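Endonuclease 2 (Arabidopsis thaliana, PDB 4CXP) cleaves RNA and single-stranded DNA, and less readily double-stranded DNA, into 5'-phosphorylated products with the help of divalent metal ions. Local coordinates at residues A[86-97]-A[203-211]. Sequence-based numbering, arbitrary orientation. Where two conformers were deposited one is given.
With NAG (2-acetamido-2-deoxy-beta-D-glucopyranose), chain B.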
loop_
_atom_site.group_PDB
_atom_site.type_symbol
_atom_site.label_atom_id
_atom_site.label_comp_id
_atom_site.label_asym_id
_atom_site.label_seq_id
_atom_site.Cartn_x
_atom_site.Cartn_y
_atom_site.Cartn_z
ATOM N N ALA A 86 -5.682 -7.233 5.312
ATOM C CA ALA A 86 -6.109 -6.713 6.616
ATOM C C ALA A 86 -5.722 -7.665 7.753
ATOM O O ALA A 86 -5.198 -7.248 8.781
ATOM C CB ALA A 86 -7.611 -6.425 6.646
ATOM N N GLY A 87 -6.021 -8.948 7.583
ATOM C CA GLY A 87 -5.656 -9.946 8.569
ATOM C C GLY A 87 -4.155 -10.033 8.787
ATOM O O GLY A 87 -3.694 -10.217 9.913
ATOM N N ALA A 88 -3.383 -9.871 7.720
ATOM C CA ALA A 88 -1.929 -9.873 7.830
ATOM C C ALA A 88 -1.447 -8.674 8.641
ATOM O O ALA A 88 -0.552 -8.798 9.471
ATOM C CB ALA A 88 -1.291 -9.885 6.463
ATOM N N ILE A 89 -2.037 -7.504 8.405
ATOM C CA ILE A 89 -1.637 -6.337 9.183
ATOM C C ILE A 89 -1.925 -6.565 10.671
ATOM O O ILE A 89 -1.083 -6.280 11.502
ATOM C CB ILE A 89 -2.283 -5.063 8.633
ATOM C CG1 ILE A 89 -1.634 -4.702 7.288
ATOM C CG2 ILE A 89 -2.169 -3.904 9.612
ATOM C CD1 ILE A 89 -2.393 -3.664 6.487
ATOM N N TYR A 90 -3.097 -7.089 11.007
ATOM C CA TYR A 90 -3.360 -7.400 12.405
ATOM C C TYR A 90 -2.321 -8.370 12.969
ATOM O O TYR A 90 -1.821 -8.175 14.077
ATOM C CB TYR A 90 -4.752 -7.986 12.570
ATOM C CG TYR A 90 -5.917 -7.016 12.432
ATOM C CD1 TYR A 90 -5.996 -5.855 13.185
ATOM C CD2 TYR A 90 -6.966 -7.306 11.576
ATOM C CE1 TYR A 90 -7.104 -5.029 13.103
ATOM C CE2 TYR A 90 -8.070 -6.480 11.476
ATOM C CZ TYR A 90 -8.142 -5.342 12.248
ATOM O OH TYR A 90 -9.245 -4.506 12.162
ATOM N N ASN A 91 -1.996 -9.402 12.203
ATOM C CA ASN A 91 -1.049 -10.434 12.647
ATOM C C ASN A 91 0.312 -9.866 12.961
ATOM O O ASN A 91 0.858 -10.071 14.056
ATOM C CB ASN A 91 -0.902 -11.427 11.523
ATOM C CG ASN A 91 -0.087 -12.639 11.835
ATOM O OD1 ASN A 91 0.071 -13.068 12.984
ATOM N ND2 ASN A 91 0.438 -13.225 10.761
ATOM N N TYR A 92 0.890 -9.169 11.988
ATOM C CA TYR A 92 2.261 -8.718 12.130
ATOM C C TYR A 92 2.382 -7.541 13.082
ATOM O O TYR A 92 3.400 -7.421 13.778
ATOM C CB TYR A 92 2.894 -8.491 10.747
ATOM C CG TYR A 92 3.045 -9.786 9.981
ATOM C CD1 TYR A 92 3.927 -10.750 10.422
ATOM C CD2 TYR A 92 2.278 -10.080 8.867
ATOM C CE1 TYR A 92 4.038 -11.964 9.773
ATOM C CE2 TYR A 92 2.381 -11.290 8.215
ATOM C CZ TYR A 92 3.268 -12.230 8.668
ATOM O OH TYR A 92 3.338 -13.429 8.014
ATOM N N THR A 93 1.354 -6.688 13.186
ATOM C CA THR A 93 1.372 -5.648 14.189
ATOM C C THR A 93 1.371 -6.260 15.616
ATOM O O THR A 93 2.098 -5.831 16.501
ATOM C CB THR A 93 0.251 -4.599 13.963
ATOM O OG1 THR A 93 -1.017 -5.178 13.954
ATOM C CG2 THR A 93 0.426 -3.839 12.699
ATOM N N THR A 94 0.551 -7.285 15.802
ATOM C CA THR A 94 0.502 -7.968 17.089
ATOM C C THR A 94 1.866 -8.555 17.426
ATOM O O THR A 94 2.329 -8.421 18.541
ATOM C CB THR A 94 -0.590 -9.037 17.108
ATOM O OG1 THR A 94 -1.850 -8.371 17.041
ATOM C CG2 THR A 94 -0.534 -9.867 18.373
ATOM N N GLN A 95 2.519 -9.190 16.461
ATOM C CA GLN A 95 3.844 -9.745 16.706
ATOM C C GLN A 95 4.829 -8.667 17.159
ATOM O O GLN A 95 5.609 -8.883 18.090
ATOM C CB GLN A 95 4.370 -10.444 15.462
ATOM C CG GLN A 95 3.590 -11.682 15.088
ATOM C CD GLN A 95 4.032 -12.262 13.775
ATOM O OE1 GLN A 95 5.177 -12.096 13.365
ATOM N NE2 GLN A 95 3.113 -12.936 13.092
ATOM N N LEU A 96 4.806 -7.505 16.505
ATOM C CA LEU A 96 5.775 -6.469 16.836
ATOM C C LEU A 96 5.557 -5.854 18.214
ATOM O O LEU A 96 6.480 -5.307 18.783
ATOM C CB LEU A 96 5.766 -5.390 15.759
ATOM C CG LEU A 96 6.393 -5.827 14.442
ATOM C CD1 LEU A 96 6.026 -4.854 13.346
ATOM C CD2 LEU A 96 7.908 -5.976 14.527
ATOM N N LEU A 97 4.344 -5.955 18.756
ATOM C CA LEU A 97 4.091 -5.504 20.132
ATOM C C LEU A 97 4.955 -6.239 21.137
ATOM O O LEU A 97 5.172 -5.741 22.232
ATOM C CB LEU A 97 2.623 -5.697 20.508
ATOM C CG LEU A 97 1.646 -4.743 19.842
ATOM C CD1 LEU A 97 0.218 -5.216 20.090
ATOM C CD2 LEU A 97 1.855 -3.331 20.362
ATOM N N THR A 203 -4.220 -0.907 17.994
ATOM C CA THR A 203 -2.915 -0.569 17.450
ATOM C C THR A 203 -2.905 -0.324 15.926
ATOM O O THR A 203 -2.178 0.560 15.417
ATOM C CB THR A 203 -1.908 -1.674 17.793
ATOM O OG1 THR A 203 -1.968 -1.942 19.185
ATOM C CG2 THR A 203 -0.494 -1.253 17.440
ATOM N N ALA A 204 -3.670 -1.124 15.187
ATOM C CA ALA A 204 -3.809 -0.938 13.753
ATOM C C ALA A 204 -5.292 -0.945 13.323
ATOM O O ALA A 204 -6.084 -1.666 13.891
ATOM C CB ALA A 204 -3.047 -2.033 13.022
ATOM N N CYS A 205 -5.620 -0.171 12.284
ATOM C CA CYS A 205 -6.979 0.000 11.776
ATOM C C CYS A 205 -7.129 -0.350 10.281
ATOM O O CYS A 205 -7.662 0.459 9.513
ATOM C CB CYS A 205 -7.401 1.467 11.983
ATOM S SG CYS A 205 -7.962 1.859 13.659
ATOM N N PRO A 206 -6.648 -1.512 9.838
ATOM C CA PRO A 206 -6.645 -1.785 8.412
ATOM C C PRO A 206 -8.010 -1.773 7.751
ATOM O O PRO A 206 -8.090 -1.509 6.545
ATOM C CB PRO A 206 -6.028 -3.182 8.333
ATOM C CG PRO A 206 -6.335 -3.800 9.664
ATOM C CD PRO A 206 -6.148 -2.659 10.617
ATOM N N ASP A 207 -9.075 -2.109 8.470
ATOM C CA ASP A 207 -10.376 -2.180 7.831
ATOM C C ASP A 207 -10.839 -0.806 7.340
ATOM O O ASP A 207 -11.561 -0.700 6.342
ATOM C CB ASP A 207 -11.394 -2.837 8.761
ATOM C CG ASP A 207 -11.030 -4.290 9.090
ATOM O OD1 ASP A 207 -10.422 -4.971 8.243
ATOM O OD2 ASP A 207 -11.310 -4.751 10.217
ATOM N N ILE A 208 -10.424 0.251 8.032
ATOM C CA ILE A 208 -10.708 1.617 7.608
ATOM C C ILE A 208 -10.105 1.856 6.218
ATOM O O ILE A 208 -10.722 2.430 5.317
ATOM C CB ILE A 208 -10.111 2.629 8.638
ATOM C CG1 ILE A 208 -10.755 2.445 10.022
ATOM C CG2 ILE A 208 -10.247 4.064 8.145
ATOM C CD1 ILE A 208 -12.256 2.614 10.052
ATOM N N TYR A 209 -8.859 1.433 6.068
ATOM C CA TYR A 209 -8.088 1.701 4.878
ATOM C C TYR A 209 -8.606 0.898 3.697
ATOM O O TYR A 209 -8.690 1.390 2.569
ATOM C CB TYR A 209 -6.598 1.430 5.107
ATOM C CG TYR A 209 -6.059 1.921 6.444
ATOM C CD1 TYR A 209 -6.622 3.001 7.112
ATOM C CD2 TYR A 209 -4.990 1.294 7.037
ATOM C CE1 TYR A 209 -6.169 3.419 8.345
ATOM C CE2 TYR A 209 -4.504 1.718 8.276
ATOM C CZ TYR A 209 -5.102 2.787 8.910
ATOM O OH TYR A 209 -4.633 3.223 10.136
ATOM N N ALA A 210 -8.985 -0.346 3.963
ATOM C CA ALA A 210 -9.561 -1.189 2.940
ATOM C C ALA A 210 -10.896 -0.673 2.444
ATOM O O ALA A 210 -11.183 -0.699 1.259
ATOM C CB ALA A 210 -9.686 -2.623 3.440
ATOM N N SER A 211 -11.732 -0.188 3.360
ATOM C CA SER A 211 -13.039 0.359 2.966
ATOM C C SER A 211 -12.898 1.581 2.078
ATOM O O SER A 211 -13.628 1.718 1.096
ATOM C CB SER A 211 -13.881 0.655 4.201
ATOM O OG SER A 211 -14.351 -0.534 4.761
HETATM C C1 NAG B . 1.087 -14.523 10.757
HETATM C C2 NAG B . 0.486 -15.229 9.504
HETATM C C3 NAG B . 0.904 -16.693 9.512
HETATM C C4 NAG B . 2.425 -16.790 9.631
HETATM C C5 NAG B . 2.962 -15.898 10.751
HETATM C C6 NAG B . 4.473 -15.767 10.711
HETATM C C7 NAG B . -1.598 -14.108 8.819
HETATM C C8 NAG B . -3.089 -14.139 8.795
HETATM N N2 NAG B . -0.968 -15.136 9.400
HETATM O O3 NAG B . 0.398 -17.350 8.343
HETATM O O4 NAG B . 2.871 -18.090 9.967
HETATM O O5 NAG B . 2.463 -14.576 10.698
HETATM O O6 NAG B . 4.862 -15.291 9.437
HETATM O O7 NAG B . -0.973 -13.157 8.332
HETATM O O HOH W 1 -9.595 -1.843 11.337
#
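Pro-206 covers one face of the Tyr-90 ring in a CH-pi contact. Pro-206 CG sits over that face, 3.6 Å from the centroid of the Tyr-90 ring. At the edge of the ring, in its plane, lies OD2 of Asp-207. Tyr-90 OH donates a 2.8 Å hydrogen bond to Asp-207 OD2, from above the carboxylate plane; ring and carboxylate are turned 73° apart. One water donates to Tyr-90 OH and accepts from Asp-207 N, a second link between the residues. Asp-207 OD1 is hydrogen-bonded to Tyr-68 OH, so the carboxylate joins two tyrosines. Tyr-68 belongs to the substrate-binding residues inferred by similarity.

In this mainly helical S1/P1 nuclease, the contact sets the start of helix 206-221 and the loop leading into it against helix 85-96. The axes of helical segments 86-96 and 206-211 run nearly antiparallel, at 155°, and come within 9.9 Å. Ala-86 CB meets Pro-206 CB at 4.0 Å. Ile-89 touches Ala-204 CB with CG2 and Pro-206 CB with CD1. In the conformer given, Thr-93 OG1 donates a 2.7 Å hydrogen bond to Ile-89 O, and Thr-93 CG2 packs on Ala-204 CB. Asn-91, on the same helix, carries an N-linked glycan, whose first sugar accepts a hydrogen bond from Gln-95 NE2 at its O5.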